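Local structure of alpha-1,6-mannanase (Bacteroides thetaiotaomicron, 4V1S) at residues Ile57-Leu61 / Tyr372-Thr378. The protein probably hydrolyses alpha-1,6-mannosidic linkages in mannans as a member of glycoside hydrolase family 76. Residues are numbered along the deposited sequence; the frame is centred on the assembly and turned at random.
Sequences IDKDL and YDLRFST
In the helical fold of this family 76 enzyme, consistent with the (alpha/alpha)6 barrel of the six-hairpin clan, the C-terminal end of helix 46-61 packs antiparallel against the start of helix 374-394, the last of the chain, and apolar side chains of Ile57 and Leu61 meet Leu374. The short segments run 11.0 Å apart at 170°, and no direct hydrogen bond joins them. Leu374, with CG anti to the backbone N (chi1 -175°), brings CD1 to 3.8 Å from Leu61 CD1 and 3.9 Å from Ile57 CG2. One turn further along helix 374-394, Ile57 CG1 rests on Ser377 CB at 3.6 Å, while its CD1 reaches Thr378 CG2. Helix 81-97 also touches Leu374 and Thr378. At the other end, Leu61 CD2 meets the edge of the Tyr372 ring, and the Asp60 side chain crosses the tyrosine at about a right angle, CB 3.7 Å from Tyr372 OH and the carboxylate plane 29° from the ring plane; Asp60 OD2 is salt-bridged to Arg356 NE. Asp373 N-caps the final helix: OD1 accepts from Arg375 N through its anti lone pair, and the Arg375 guanidinium grips the carboxylate side-on through NE and NH2. A water donates to Asp60 O at 2.7 Å and bonds weakly to Tyr372 OH at 3.3 Å.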
ATOM      1  N   ILE A  57       9.498 -16.679  -0.667  1.00 12.38           N
ATOM      2  CA  ILE A  57       8.760 -16.224   0.532  1.00 11.40           C
ATOM      3  C   ILE A  57       8.127 -17.396   1.277  1.00 13.53           C
ATOM      4  O   ILE A  57       8.213 -17.473   2.493  1.00 16.71           O
ATOM      5  CB  ILE A  57       7.664 -15.210   0.170  1.00 11.85           C
ATOM      6  CG1 ILE A  57       8.270 -13.913  -0.370  1.00 13.82           C
ATOM      7  CG2 ILE A  57       6.772 -14.877   1.356  1.00 13.65           C
ATOM      8  CD1 ILE A  57       7.302 -13.119  -1.224  1.00 13.51           C
ATOM      9  N   ASP A  58       7.465 -18.299   0.545  1.00 13.71           N
ATOM     10  CA  ASP A  58       6.821 -19.451   1.193  1.00 14.99           C
ATOM     11  C   ASP A  58       7.841 -20.346   1.857  1.00 16.14           C
ATOM     12  O   ASP A  58       7.644 -20.741   2.995  1.00 15.05           O
ATOM     13  CB  ASP A  58       5.950 -20.242   0.217  1.00 17.11           C
ATOM     14  CG  ASP A  58       4.603 -19.582  -0.054  1.00 18.27           C
ATOM     15  OD1 ASP A  58       4.286 -18.525   0.569  1.00 18.33           O
ATOM     16  OD2 ASP A  58       3.867 -20.136  -0.911  1.00 24.57           O
ATOM     17  N   LYS A  59       8.939 -20.632   1.162  1.00 15.33           N
ATOM     18  CA  LYS A  59       9.979 -21.474   1.711  0.50 15.97           C
ATOM     19  C   LYS A  59      10.517 -20.867   3.018  1.00 15.90           C
ATOM     20  O   LYS A  59      10.642 -21.541   4.038  1.00 17.56           O
ATOM     21  CB  LYS A  59      11.081 -21.657   0.653  0.50 15.20           C
ATOM     22  CG  LYS A  59      11.963 -22.847   0.915  0.50 17.33           C
ATOM     23  CD  LYS A  59      12.922 -23.084  -0.251  0.50 17.77           C
ATOM     24  CE  LYS A  59      13.621 -21.780  -0.638  0.50 20.61           C
ATOM     25  NZ  LYS A  59      15.009 -21.949  -1.168  0.50 20.23           N
ATOM     26  N   ASP A  60      10.810 -19.578   2.988  1.00 13.94           N
ATOM     27  CA  ASP A  60      11.495 -18.922   4.112  1.00 14.67           C
ATOM     28  C   ASP A  60      10.562 -18.598   5.267  1.00 13.50           C
ATOM     29  O   ASP A  60      10.967 -18.726   6.426  1.00 16.12           O
ATOM     30  CB  ASP A  60      12.137 -17.591   3.674  1.00 14.81           C
ATOM     31  CG  ASP A  60      13.365 -17.771   2.806  1.00 17.77           C
ATOM     32  OD1 ASP A  60      13.999 -18.859   2.826  1.00 18.98           O
ATOM     33  OD2 ASP A  60      13.708 -16.774   2.114  1.00 18.08           O
ATOM     34  N   LEU A  61       9.339 -18.164   4.944  1.00 12.15           N
ATOM     35  CA  LEU A  61       8.487 -17.534   5.929  1.00 12.58           C
ATOM     36  C   LEU A  61       7.096 -18.099   6.138  1.00 12.36           C
ATOM     37  O   LEU A  61       6.478 -17.771   7.157  1.00 14.58           O
ATOM     38  CB  LEU A  61       8.395 -16.028   5.658  1.00 13.17           C
ATOM     39  CG  LEU A  61       9.696 -15.232   5.793  1.00 15.09           C
ATOM     40  CD1 LEU A  61       9.521 -13.813   5.298  1.00 15.30           C
ATOM     41  CD2 LEU A  61      10.210 -15.239   7.222  1.00 15.64           C
ATOM     42  N   TYR A 372      15.955 -10.541   7.091  1.00 19.76           N
ATOM     43  CA  TYR A 372      14.851 -10.102   6.243  1.00 18.11           C
ATOM     44  C   TYR A 372      13.544 -10.189   7.010  1.00 17.85           C
ATOM     45  O   TYR A 372      13.395 -11.035   7.889  1.00 17.56           O
ATOM     46  CB  TYR A 372      14.773 -10.951   4.960  1.00 20.61           C
ATOM     47  CG  TYR A 372      14.817 -12.442   5.196  1.00 21.11           C
ATOM     48  CD1 TYR A 372      13.666 -13.161   5.509  1.00 24.35           C
ATOM     49  CD2 TYR A 372      16.025 -13.145   5.124  1.00 25.70           C
ATOM     50  CE1 TYR A 372      13.712 -14.533   5.737  1.00 24.15           C
ATOM     51  CE2 TYR A 372      16.069 -14.511   5.353  1.00 26.87           C
ATOM     52  CZ  TYR A 372      14.909 -15.199   5.662  1.00 25.67           C
ATOM     53  OH  TYR A 372      14.956 -16.573   5.889  1.00 27.42           O
ATOM     54  N   ASP A 373      12.597  -9.304   6.683  1.00 17.13           N
ATOM     55  CA  ASP A 373      11.219  -9.469   7.166  1.00 17.19           C
ATOM     56  C   ASP A 373      10.260  -9.640   5.991  1.00 13.03           C
ATOM     57  O   ASP A 373      10.622  -9.419   4.822  1.00 16.28           O
ATOM     58  CB  ASP A 373      10.789  -8.450   8.277  1.00 22.67           C
ATOM     59  CG  ASP A 373      10.561  -7.064   7.803  1.00 25.27           C
ATOM     60  OD1 ASP A 373       9.775  -6.882   6.829  1.00 21.23           O
ATOM     61  OD2 ASP A 373      11.090  -6.130   8.504  1.00 24.72           O
ATOM     62  N   LEU A 374       9.065 -10.091   6.320  1.00 13.14           N
ATOM     63  CA  LEU A 374       8.062 -10.445   5.341  1.00 12.01           C
ATOM     64  C   LEU A 374       7.790  -9.335   4.328  1.00 13.50           C
ATOM     65  O   LEU A 374       7.542  -9.623   3.184  1.00 15.45           O
ATOM     66  CB  LEU A 374       6.767 -10.813   6.061  1.00 12.72           C
ATOM     67  CG  LEU A 374       5.602 -11.328   5.186  1.00 14.40           C
ATOM     68  CD1 LEU A 374       6.013 -12.592   4.438  1.00 12.43           C
ATOM     69  CD2 LEU A 374       4.381 -11.554   6.072  1.00 13.60           C
ATOM     70  N   ARG A 375       7.812  -8.073   4.748  1.00 11.41           N
ATOM     71  CA  ARG A 375       7.455  -7.049   3.784  1.00 12.64           C
ATOM     72  C   ARG A 375       8.456  -6.867   2.679  1.00 11.43           C
ATOM     73  O   ARG A 375       8.076  -6.369   1.595  1.00 13.93           O
ATOM     74  CB  ARG A 375       6.949  -5.725   4.353  1.00 23.46           C
ATOM     75  CG  ARG A 375       7.849  -5.118   5.281  1.00 19.52           C
ATOM     76  CD  ARG A 375       7.221  -4.160   6.312  1.00 14.71           C
ATOM     77  NE  ARG A 375       8.467  -4.077   7.037  1.00 19.42           N
ATOM     78  CZ  ARG A 375       8.992  -3.069   7.675  1.00 16.30           C
ATOM     79  NH1 ARG A 375       8.353  -1.926   7.830  1.00 23.42           N
ATOM     80  NH2 ARG A 375      10.212  -3.260   8.192  1.00 17.05           N
ATOM     81  N   PHE A 376       9.720  -7.252   2.903  1.00 13.59           N
ATOM     82  CA  PHE A 376      10.746  -6.904   1.920  1.00 13.25           C
ATOM     83  C   PHE A 376      10.503  -7.622   0.570  1.00 12.53           C
ATOM     84  O   PHE A 376      10.661  -7.037  -0.507  1.00 14.95           O
ATOM     85  CB  PHE A 376      12.161  -7.234   2.393  1.00 14.81           C
ATOM     86  CG  PHE A 376      12.610  -6.573   3.683  1.00 14.70           C
ATOM     87  CD1 PHE A 376      11.857  -5.608   4.359  1.00 16.06           C
ATOM     88  CD2 PHE A 376      13.865  -6.928   4.212  1.00 17.04           C
ATOM     89  CE1 PHE A 376      12.312  -5.055   5.538  1.00 18.49           C
ATOM     90  CE2 PHE A 376      14.327  -6.367   5.393  1.00 18.71           C
ATOM     91  CZ  PHE A 376      13.548  -5.428   6.067  1.00 18.96           C
ATOM     92  N   SER A 377      10.174  -8.911   0.617  1.00 13.41           N
ATOM     93  CA  SER A 377       9.992  -9.661  -0.616  1.00 11.74           C
ATOM     94  C   SER A 377       8.548  -9.612  -1.082  1.00 10.82           C
ATOM     95  O   SER A 377       8.299  -9.705  -2.278  1.00 13.57           O
ATOM     96  CB  SER A 377      10.450 -11.110  -0.496  1.00 13.87           C
ATOM     97  OG  SER A 377      11.867 -11.177  -0.450  1.00 18.93           O
ATOM     98  N   THR A 378       7.593  -9.430  -0.166  1.00 11.80           N
ATOM     99  CA  THR A 378       6.205  -9.418  -0.611  1.00 11.13           C
ATOM    100  C   THR A 378       5.906  -8.153  -1.471  1.00 10.77           C
ATOM    101  O   THR A 378       5.117  -8.234  -2.423  1.00 11.01           O
ATOM    102  CB  THR A 378       5.236  -9.517   0.558  1.00 12.22           C
ATOM    103  OG1 THR A 378       5.446  -8.450   1.481  1.00 14.57           O
ATOM    104  CG2 THR A 378       5.328 -10.899   1.252  1.00 13.37           C
TER
HETATM  105  O   HOH W   1      13.549 -19.302   7.110  1.00 22.01           O